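Local coordinates for protein pseudoaglycone deacetylase Dbv21 (Actinoplanes teichomyceticus, PDB 3DFI) that binds zinc and probably removes the acetyl group from the A40926 pseudoaglycone during biosynthesis of this lipoglycopeptide antibiotic, at residues 84-88 and 218-222; 59-63 and 97-101; 134-138 and 168-174. The contacts are given in a common frame with arbitrary orientation. Residue numbers count along the deposited sequence, not the author numbering.

Contact 1 (84-88 and 218-222); sequences DQLGA and RKFQA
A Schellman motif closes helix 71-86 here, and an arginine from helix 213-223 reaches the last turn. Asp84 to Leu86 are helical; Gly87 then switches to positive phi (68/26), and its N makes a weak 3.3 Å bond back to Asp84 O. Residues 218-222 are regular helix, with Ala222 N bonded to Arg218 O at 3.0 Å. In register, Gln85 faces Ala222 (CA to CA 5.8 Å) and Leu86 faces Arg218 (6.3 Å).

Arg218 has chi1 m, chi2 t and chi3 p, so its chain runs along the helix end and brings the guanidinium edge to a carbonyl of that last turn. The other terminal nitrogen, NH2, forms a salt bridge with Glu32 of helix 19-33, so the arginine ties three helices together. Leu86 (m, t) is buried and points CD2 at Ala222 CB, 3.8 Å away, and at Arg218 CB, 4.1 Å away; it also rests on Val21 and Ala29 of helix 19-33. Gln85, with chi1 near -147° and chi2 m, folds its side chain over the Arg218 turn. The CA-to-CB bond of Lys219 points away from 84-88; its chain is extended (all t) and NZ forms a salt bridge with Glu259. Arg218 NH1 donates to Gln85 O at 3.0 Å. A weak second bond runs from Arg218 NE to Gln85 O at 3.3 Å.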
loop_
_atom_site.group_PDB
_atom_site.type_symbol
_atom_site.label_atom_id
_atom_site.label_comp_id
_atom_site.label_asym_id
_atom_site.label_seq_id
_atom_site.Cartn_x
_atom_site.Cartn_y
_atom_site.Cartn_z
ATOM N N ASP A 84 1.210 9.061 10.870
ATOM C CA ASP A 84 1.139 10.287 11.678
ATOM C C ASP A 84 1.671 11.543 10.976
ATOM O O ASP A 84 1.105 12.625 11.144
ATOM C CB ASP A 84 1.904 10.113 12.997
ATOM C CG ASP A 84 1.113 9.353 14.038
ATOM O OD1 ASP A 84 0.007 8.851 13.726
ATOM O OD2 ASP A 84 1.601 9.247 15.180
ATOM N N GLN A 85 2.760 11.409 10.215
ATOM C CA GLN A 85 3.318 12.550 9.468
ATOM C C GLN A 85 2.421 12.986 8.286
ATOM O O GLN A 85 2.448 14.156 7.870
ATOM C CB GLN A 85 4.765 12.274 9.005
ATOM C CG GLN A 85 5.708 13.550 8.960
ATOM C CD GLN A 85 5.544 14.390 7.670
ATOM O OE1 GLN A 85 5.126 13.870 6.627
ATOM N NE2 GLN A 85 5.885 15.680 7.742
ATOM N N LEU A 86 1.624 12.051 7.763
ATOM C CA LEU A 86 0.687 12.356 6.682
ATOM C C LEU A 86 -0.686 12.794 7.198
ATOM O O LEU A 86 -1.580 13.154 6.407
ATOM C CB LEU A 86 0.520 11.144 5.767
ATOM C CG LEU A 86 1.722 10.579 5.009
ATOM C CD1 LEU A 86 1.244 9.429 4.138
ATOM C CD2 LEU A 86 2.411 11.658 4.166
ATOM N N GLY A 87 -0.833 12.757 8.523
ATOM C CA GLY A 87 -2.095 12.980 9.203
ATOM C C GLY A 87 -3.125 11.889 8.970
ATOM O O GLY A 87 -4.314 12.149 9.051
ATOM N N ALA A 88 -2.680 10.673 8.666
ATOM C CA ALA A 88 -3.594 9.564 8.376
ATOM C C ALA A 88 -3.728 8.654 9.588
ATOM O O ALA A 88 -2.753 8.443 10.313
ATOM C CB ALA A 88 -3.096 8.775 7.187
ATOM N N ARG A 218 5.755 15.944 2.277
ATOM C CA ARG A 218 5.229 15.092 3.344
ATOM C C ARG A 218 5.330 13.595 3.028
ATOM O O ARG A 218 5.636 12.799 3.920
ATOM C CB ARG A 218 3.801 15.470 3.705
ATOM C CG ARG A 218 3.704 16.838 4.380
ATOM C CD ARG A 218 2.243 17.212 4.541
ATOM N NE ARG A 218 1.671 16.531 5.696
ATOM C CZ ARG A 218 0.382 16.354 5.916
ATOM N NH1 ARG A 218 -0.001 15.734 7.015
ATOM N NH2 ARG A 218 -0.520 16.781 5.044
ATOM N N LYS A 219 5.087 13.216 1.770
ATOM C CA LYS A 219 5.270 11.811 1.355
ATOM C C LYS A 219 6.722 11.329 1.619
ATOM O O LYS A 219 6.926 10.273 2.215
ATOM C CB LYS A 219 4.945 11.640 -0.127
ATOM C CG LYS A 219 5.136 10.213 -0.628
ATOM C CD LYS A 219 5.028 10.085 -2.158
ATOM C CE LYS A 219 5.130 8.616 -2.551
ATOM N NZ LYS A 219 4.627 8.296 -3.929
ATOM N N PHE A 220 7.706 12.086 1.132
ATOM C CA PHE A 220 9.102 11.661 1.171
ATOM C C PHE A 220 9.586 11.580 2.632
ATOM O O PHE A 220 10.300 10.648 3.018
ATOM C CB PHE A 220 9.985 12.592 0.318
ATOM C CG PHE A 220 9.883 12.366 -1.195
ATOM C CD1 PHE A 220 10.820 12.952 -2.058
ATOM C CD2 PHE A 220 8.885 11.591 -1.753
ATOM C CE1 PHE A 220 10.742 12.763 -3.442
ATOM C CE2 PHE A 220 8.786 11.403 -3.151
ATOM C CZ PHE A 220 9.703 11.978 -3.985
ATOM N N GLN A 221 9.140 12.523 3.453
ATOM C CA GLN A 221 9.463 12.515 4.878
ATOM C C GLN A 221 8.858 11.309 5.593
ATOM O O GLN A 221 9.527 10.645 6.376
ATOM C CB GLN A 221 9.048 13.844 5.535
ATOM C CG GLN A 221 9.548 14.024 6.967
ATOM C CD GLN A 221 11.065 14.196 7.076
ATOM O OE1 GLN A 221 11.704 14.839 6.233
ATOM N NE2 GLN A 221 11.642 13.637 8.141
ATOM N N ALA A 222 7.597 11.015 5.298
ATOM C CA ALA A 222 6.935 9.825 5.804
ATOM C C ALA A 222 7.662 8.527 5.416
ATOM O O ALA A 222 7.798 7.630 6.256
ATOM C CB ALA A 222 5.462 9.791 5.340
#

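Contact 2 (59-63 and 97-101); sequences FHARW and DAIYR
Residues 59-63 are helical, part of helix 54-63, and their side chains meet a short 3-10 turn at 98-99 in the loop that follows strand 89-92. In that turn Tyr100 N bonds to Asp97 O at 2.8 Å and Arg101 N to Ala98 O at 3.1 Å. The backbones stay well apart, the nearest CA atoms being those of Phe59 and Ile99 at 8.1 Å, so the contact is made by side chains.

Phe59 comes first. Its CA-to-CB bond points toward the loop, and with chi1 near -97° and chi2 near -92° the ring offers a face to Ile99, itself in the p, t rotamer. The methyl CG2 of Ile99 sits 4.0 Å from the centroid of the Phe59 ring and only 7° off its normal, a CH-pi contact. His60 follows, chi1 m and chi2 near 167°, its NE2 hydrogen-bonded to Tyr100 OH at 2.9 Å. The two rings meet rim to rim, with centroids 5.6 Å apart and planes at 49°; on the His60 side Tyr52 packs edge-to-face.

The two segments lie beside the zinc site of this PIG-L family (GlcNAc-PI de-N-acetylase) domain: the Ile99 side chain is about 7 Å from that of the metal ligand His16, and the Trp63 side chain about 10 Å from the zinc. Trp63, chi1 m and chi2 near -23°, brings CH2 to 3.8 Å from Ile99 CD1. Near the plane of the same indole, Tyr100 OH lies 4.3 Å from Trp63 CZ3.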
loop_
_atom_site.group_PDB
_atom_site.type_symbol
_atom_site.label_atom_id
_atom_site.label_comp_id
_atom_site.label_asym_id
_atom_site.label_seq_id
_atom_site.Cartn_x
_atom_site.Cartn_y
_atom_site.Cartn_z
ATOM N N PHE A 59 16.005 -12.315 6.526
ATOM C CA PHE A 59 15.278 -11.106 6.142
ATOM C C PHE A 59 15.446 -10.002 7.176
ATOM O O PHE A 59 15.541 -8.826 6.821
ATOM C CB PHE A 59 13.789 -11.403 5.961
ATOM C CG PHE A 59 13.385 -11.645 4.535
ATOM C CD1 PHE A 59 12.941 -10.592 3.741
ATOM C CD2 PHE A 59 13.438 -12.926 3.988
ATOM C CE1 PHE A 59 12.556 -10.802 2.417
ATOM C CE2 PHE A 59 13.056 -13.155 2.662
ATOM C CZ PHE A 59 12.615 -12.088 1.875
ATOM N N HIS A 60 15.470 -10.397 8.448
ATOM C CA HIS A 60 15.629 -9.457 9.547
ATOM C C HIS A 60 17.037 -8.854 9.540
ATOM O O HIS A 60 17.181 -7.639 9.600
ATOM C CB HIS A 60 15.306 -10.110 10.893
ATOM C CG HIS A 60 13.882 -10.569 11.023
ATOM N ND1 HIS A 60 13.461 -11.397 12.040
ATOM C CD2 HIS A 60 12.787 -10.323 10.261
ATOM C CE1 HIS A 60 12.168 -11.633 11.909
ATOM N NE2 HIS A 60 11.735 -10.998 10.834
ATOM N N ALA A 61 18.060 -9.705 9.448
ATOM C CA ALA A 61 19.453 -9.251 9.326
ATOM C C ALA A 61 19.651 -8.228 8.206
ATOM O O ALA A 61 20.389 -7.261 8.388
ATOM C CB ALA A 61 20.412 -10.437 9.156
ATOM N N ARG A 62 18.993 -8.446 7.066
ATOM C CA ARG A 62 18.992 -7.503 5.939
ATOM C C ARG A 62 18.315 -6.160 6.239
ATOM O O ARG A 62 18.628 -5.136 5.605
ATOM C CB ARG A 62 18.331 -8.128 4.698
ATOM C CG ARG A 62 19.178 -7.969 3.418
ATOM C CD ARG A 62 18.485 -8.447 2.132
ATOM N NE ARG A 62 17.367 -9.377 2.362
ATOM C CZ ARG A 62 17.152 -10.498 1.667
ATOM N NH1 ARG A 62 17.987 -10.867 0.702
ATOM N NH2 ARG A 62 16.105 -11.267 1.951
ATOM N N TRP A 63 17.370 -6.166 7.177
ATOM C CA TRP A 63 16.735 -4.928 7.617
ATOM C C TRP A 63 17.548 -4.238 8.726
ATOM O O TRP A 63 17.238 -3.117 9.119
ATOM C CB TRP A 63 15.324 -5.201 8.098
ATOM C CG TRP A 63 14.416 -5.721 7.027
ATOM C CD1 TRP A 63 14.552 -5.556 5.674
ATOM C CD2 TRP A 63 13.211 -6.462 7.221
ATOM N NE1 TRP A 63 13.515 -6.171 5.016
ATOM C CE2 TRP A 63 12.671 -6.726 5.943
ATOM C CE3 TRP A 63 12.528 -6.918 8.348
ATOM C CZ2 TRP A 63 11.498 -7.443 5.764
ATOM C CZ3 TRP A 63 11.344 -7.633 8.160
ATOM C CH2 TRP A 63 10.853 -7.889 6.884
ATOM N N ASP A 97 3.051 -12.058 7.445
ATOM C CA ASP A 97 3.804 -11.847 6.222
ATOM C C ASP A 97 4.259 -13.171 5.657
ATOM O O ASP A 97 4.543 -14.129 6.405
ATOM C CB ASP A 97 5.008 -10.934 6.477
ATOM C CG ASP A 97 5.439 -10.161 5.227
ATOM O OD1 ASP A 97 5.848 -10.806 4.228
ATOM O OD2 ASP A 97 5.405 -8.904 5.257
ATOM N N ALA A 98 4.296 -13.222 4.324
ATOM C CA ALA A 98 4.656 -14.441 3.590
ATOM C C ALA A 98 5.855 -15.114 4.231
ATOM O O ALA A 98 5.932 -16.341 4.289
ATOM C CB ALA A 98 4.929 -14.113 2.112
ATOM N N ILE A 99 6.755 -14.279 4.756
ATOM C CA ILE A 99 8.032 -14.702 5.320
ATOM C C ILE A 99 7.970 -15.468 6.661
ATOM O O ILE A 99 8.952 -16.108 7.040
ATOM C CB ILE A 99 9.031 -13.481 5.422
ATOM C CG1 ILE A 99 8.560 -12.456 6.473
ATOM C CG2 ILE A 99 9.233 -12.809 4.033
ATOM C CD1 ILE A 99 9.613 -11.429 6.883
ATOM N N TYR A 100 6.847 -15.387 7.381
ATOM C CA TYR A 100 6.668 -16.147 8.641
ATOM C C TYR A 100 5.686 -17.309 8.392
ATOM O O TYR A 100 5.205 -17.950 9.339
ATOM C CB TYR A 100 6.173 -15.269 9.825
ATOM C CG TYR A 100 6.895 -13.932 10.025
ATOM C CD1 TYR A 100 8.186 -13.890 10.559
ATOM C CD2 TYR A 100 6.279 -12.718 9.693
ATOM C CE1 TYR A 100 8.860 -12.678 10.741
ATOM C CE2 TYR A 100 6.949 -11.487 9.869
ATOM C CZ TYR A 100 8.245 -11.484 10.395
ATOM O OH TYR A 100 8.944 -10.307 10.585
ATOM N N ARG A 101 5.393 -17.556 7.112
ATOM C CA ARG A 101 4.493 -18.644 6.696
ATOM C C ARG A 101 4.943 -19.259 5.362
ATOM O O ARG A 101 4.418 -20.290 4.923
ATOM C CB ARG A 101 3.035 -18.162 6.603
ATOM C CG ARG A 101 2.874 -16.816 5.917
ATOM C CD ARG A 101 1.433 -16.477 5.638
ATOM N NE ARG A 101 1.128 -16.653 4.224
ATOM C CZ ARG A 101 1.026 -15.667 3.340
ATOM N NH1 ARG A 101 1.185 -14.401 3.712
ATOM N NH2 ARG A 101 0.756 -15.960 2.073
#

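Contact 3 (134-138 and 168-174); sequences REDIE and TLLAARE
A single carboxylate oxygen, Glu138 OE2, receives two bonds from an arginine of its own helix, and that arginine also reaches across to a second helix. The setting is a helix-helix pair on the sheet of the alpha/beta domain: helices 126-144 and 159-174 flank strand 148-152 in sequence, and their segments run in roughly the same direction, crossing at -40° with axes 8.6 Å apart. Closest in register are Glu138 and Ala171, CA to CA 5.3 Å.

Ala171 CB sits at the middle of the interface, 3.5 Å from Glu138 CG, 3.6 Å from Ile137 CG2 and 3.9 Å from Arg134 O. Ile137 (m, t) also sets CD1 3.3 Å from Thr168 OG1, at the inner end, where Ile13 of strand 9-14 touches both residues; the Thr168 hydroxyl itself is hydrogen-bonded to Thr164 O.

Toward the surface, Arg134 is fully extended (t, t, t), its CD 3.6 Å from Leu170 CB and its guanidinium carrying Leu170 CB over one face. Glu138 (m, t), one turn on from Arg134, reaches it with OE2, and Glu174 (t, p) comes from the other helix to complete a salt-bridge network. Its shortest link is Arg134 NE to Glu138 OE2 at 2.8 Å, followed by Arg134 NH1 to the same Glu138 OE2 at 3.3 Å and a long ion pair from Arg134 NH1 to Glu174 OE2 at 3.6 Å.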
loop_
_atom_site.group_PDB
_atom_site.type_symbol
_atom_site.label_atom_id
_atom_site.label_comp_id
_atom_site.label_asym_id
_atom_site.label_seq_id
_atom_site.Cartn_x
_atom_site.Cartn_y
_atom_site.Cartn_z
ATOM N N ARG A 134 -10.900 -10.785 2.969
ATOM C CA ARG A 134 -12.144 -10.106 2.577
ATOM C C ARG A 134 -13.091 -9.798 3.775
ATOM O O ARG A 134 -13.642 -8.693 3.867
ATOM C CB ARG A 134 -12.881 -10.927 1.508
ATOM C CG ARG A 134 -14.236 -10.340 1.093
ATOM C CD ARG A 134 -15.089 -11.331 0.291
ATOM N NE ARG A 134 -16.456 -10.848 0.149
ATOM C CZ ARG A 134 -17.386 -11.358 -0.671
ATOM N NH1 ARG A 134 -18.600 -10.826 -0.686
ATOM N NH2 ARG A 134 -17.116 -12.378 -1.486
ATOM N N GLU A 135 -13.292 -10.778 4.659
ATOM C CA GLU A 135 -14.159 -10.610 5.853
ATOM C C GLU A 135 -13.683 -9.432 6.706
ATOM O O GLU A 135 -14.468 -8.581 7.101
ATOM C CB GLU A 135 -14.083 -11.844 6.743
ATOM C CG GLU A 135 -15.091 -12.894 6.560
ATOM C CD GLU A 135 -15.056 -13.880 7.725
ATOM O OE1 GLU A 135 -16.095 -14.043 8.421
ATOM O OE2 GLU A 135 -13.975 -14.472 7.960
ATOM N N ASP A 136 -12.388 -9.411 6.993
ATOM C CA ASP A 136 -11.753 -8.335 7.755
ATOM C C ASP A 136 -11.823 -6.967 7.071
ATOM O O ASP A 136 -11.980 -5.948 7.748
ATOM C CB ASP A 136 -10.294 -8.692 8.061
ATOM C CG ASP A 136 -10.158 -9.767 9.108
ATOM O OD1 ASP A 136 -11.147 -10.493 9.430
ATOM O OD2 ASP A 136 -9.043 -9.883 9.649
ATOM N N ILE A 137 -11.679 -6.941 5.746
ATOM C CA ILE A 137 -11.859 -5.700 4.986
ATOM C C ILE A 137 -13.324 -5.226 5.008
ATOM O O ILE A 137 -13.580 -4.038 5.155
ATOM C CB ILE A 137 -11.337 -5.812 3.508
ATOM C CG1 ILE A 137 -9.808 -5.970 3.494
ATOM C CG2 ILE A 137 -11.637 -4.536 2.709
ATOM C CD1 ILE A 137 -9.311 -6.416 2.142
ATOM N N GLU A 138 -14.283 -6.144 4.878
ATOM C CA GLU A 138 -15.682 -5.773 5.059
ATOM C C GLU A 138 -15.912 -5.175 6.452
ATOM O O GLU A 138 -16.574 -4.150 6.583
ATOM C CB GLU A 138 -16.642 -6.948 4.765
ATOM C CG GLU A 138 -16.586 -7.340 3.261
ATOM C CD GLU A 138 -17.631 -8.331 2.800
ATOM O OE1 GLU A 138 -18.480 -8.735 3.612
ATOM O OE2 GLU A 138 -17.612 -8.695 1.595
ATOM N N THR A 168 -9.967 -7.051 -1.576
ATOM C CA THR A 168 -10.493 -5.689 -1.536
ATOM C C THR A 168 -11.551 -5.476 -2.628
ATOM O O THR A 168 -12.602 -4.871 -2.376
ATOM C CB THR A 168 -9.384 -4.605 -1.638
ATOM O OG1 THR A 168 -8.366 -4.821 -0.648
ATOM C CG2 THR A 168 -9.999 -3.195 -1.459
ATOM N N LEU A 169 -11.317 -6.022 -3.817
ATOM C CA LEU A 169 -12.320 -5.921 -4.903
ATOM C C LEU A 169 -13.669 -6.535 -4.530
ATOM O O LEU A 169 -14.726 -5.954 -4.787
ATOM C CB LEU A 169 -11.794 -6.551 -6.197
ATOM C CG LEU A 169 -10.684 -5.753 -6.905
ATOM C CD1 LEU A 169 -9.835 -6.671 -7.782
ATOM C CD2 LEU A 169 -11.298 -4.612 -7.751
ATOM N N LEU A 170 -13.629 -7.720 -3.936
ATOM C CA LEU A 170 -14.836 -8.384 -3.420
ATOM C C LEU A 170 -15.537 -7.605 -2.284
ATOM O O LEU A 170 -16.771 -7.484 -2.250
ATOM C CB LEU A 170 -14.475 -9.802 -2.942
ATOM C CG LEU A 170 -14.203 -10.848 -4.028
ATOM C CD1 LEU A 170 -13.476 -12.050 -3.439
ATOM C CD2 LEU A 170 -15.493 -11.276 -4.741
ATOM N N ALA A 171 -14.741 -7.096 -1.348
ATOM C CA ALA A 171 -15.283 -6.414 -0.173
ATOM C C ALA A 171 -15.932 -5.068 -0.523
ATOM O O ALA A 171 -17.035 -4.783 -0.061
ATOM C CB ALA A 171 -14.202 -6.251 0.922
ATOM N N ALA A 172 -15.240 -4.243 -1.317
ATOM C CA ALA A 172 -15.774 -2.941 -1.762
ATOM C C ALA A 172 -17.021 -3.070 -2.657
ATOM O O ALA A 172 -17.927 -2.237 -2.602
ATOM C CB ALA A 172 -14.677 -2.099 -2.467
ATOM N N ARG A 173 -17.057 -4.113 -3.483
ATOM C CA ARG A 173 -18.211 -4.397 -4.340
ATOM C C ARG A 173 -19.408 -4.853 -3.517
ATOM O O ARG A 173 -20.554 -4.480 -3.809
ATOM C CB ARG A 173 -17.858 -5.445 -5.408
ATOM C CG ARG A 173 -18.976 -5.747 -6.432
ATOM C CD ARG A 173 -18.594 -6.874 -7.409
ATOM N NE ARG A 173 -17.331 -6.587 -8.109
ATOM C CZ ARG A 173 -16.256 -7.376 -8.066
ATOM N NH1 ARG A 173 -16.306 -8.529 -7.400
ATOM N NH2 ARG A 173 -15.130 -7.016 -8.684
ATOM N N GLU A 174 -19.150 -5.672 -2.500
ATOM C CA GLU A 174 -20.207 -6.149 -1.608
ATOM C C GLU A 174 -20.829 -4.953 -0.904
ATOM O O GLU A 174 -22.054 -4.870 -0.781
ATOM C CB GLU A 174 -19.650 -7.145 -0.572
ATOM C CG GLU A 174 -20.695 -7.724 0.435
ATOM C CD GLU A 174 -21.762 -8.608 -0.216
ATOM O OE1 GLU A 174 -22.753 -8.954 0.465
ATOM O OE2 GLU A 174 -21.629 -8.953 -1.410
#

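How the contacts relate
The three contacts are spread round one mixed-sheet alpha/beta domain, with centres 25 to 27 Å apart and nearest atoms about 12 to 16 Å apart, so none touches another. Contacts 1 and 2 interlock along the chain: 59-63 comes before 84-88, then 97-101, and 218-222 much later, and consecutive helices 54-63 and 71-86 carry one segment of each. Contact 3 follows contact 2 in sequence and falls wholly between the two segments of contact 1. Contact 1 ties the late helix 213-223 to the early part of the fold, contact 3 pairs the helices that precede and follow strand 148-152 in the chain, and contact 2 lies closest to the zinc.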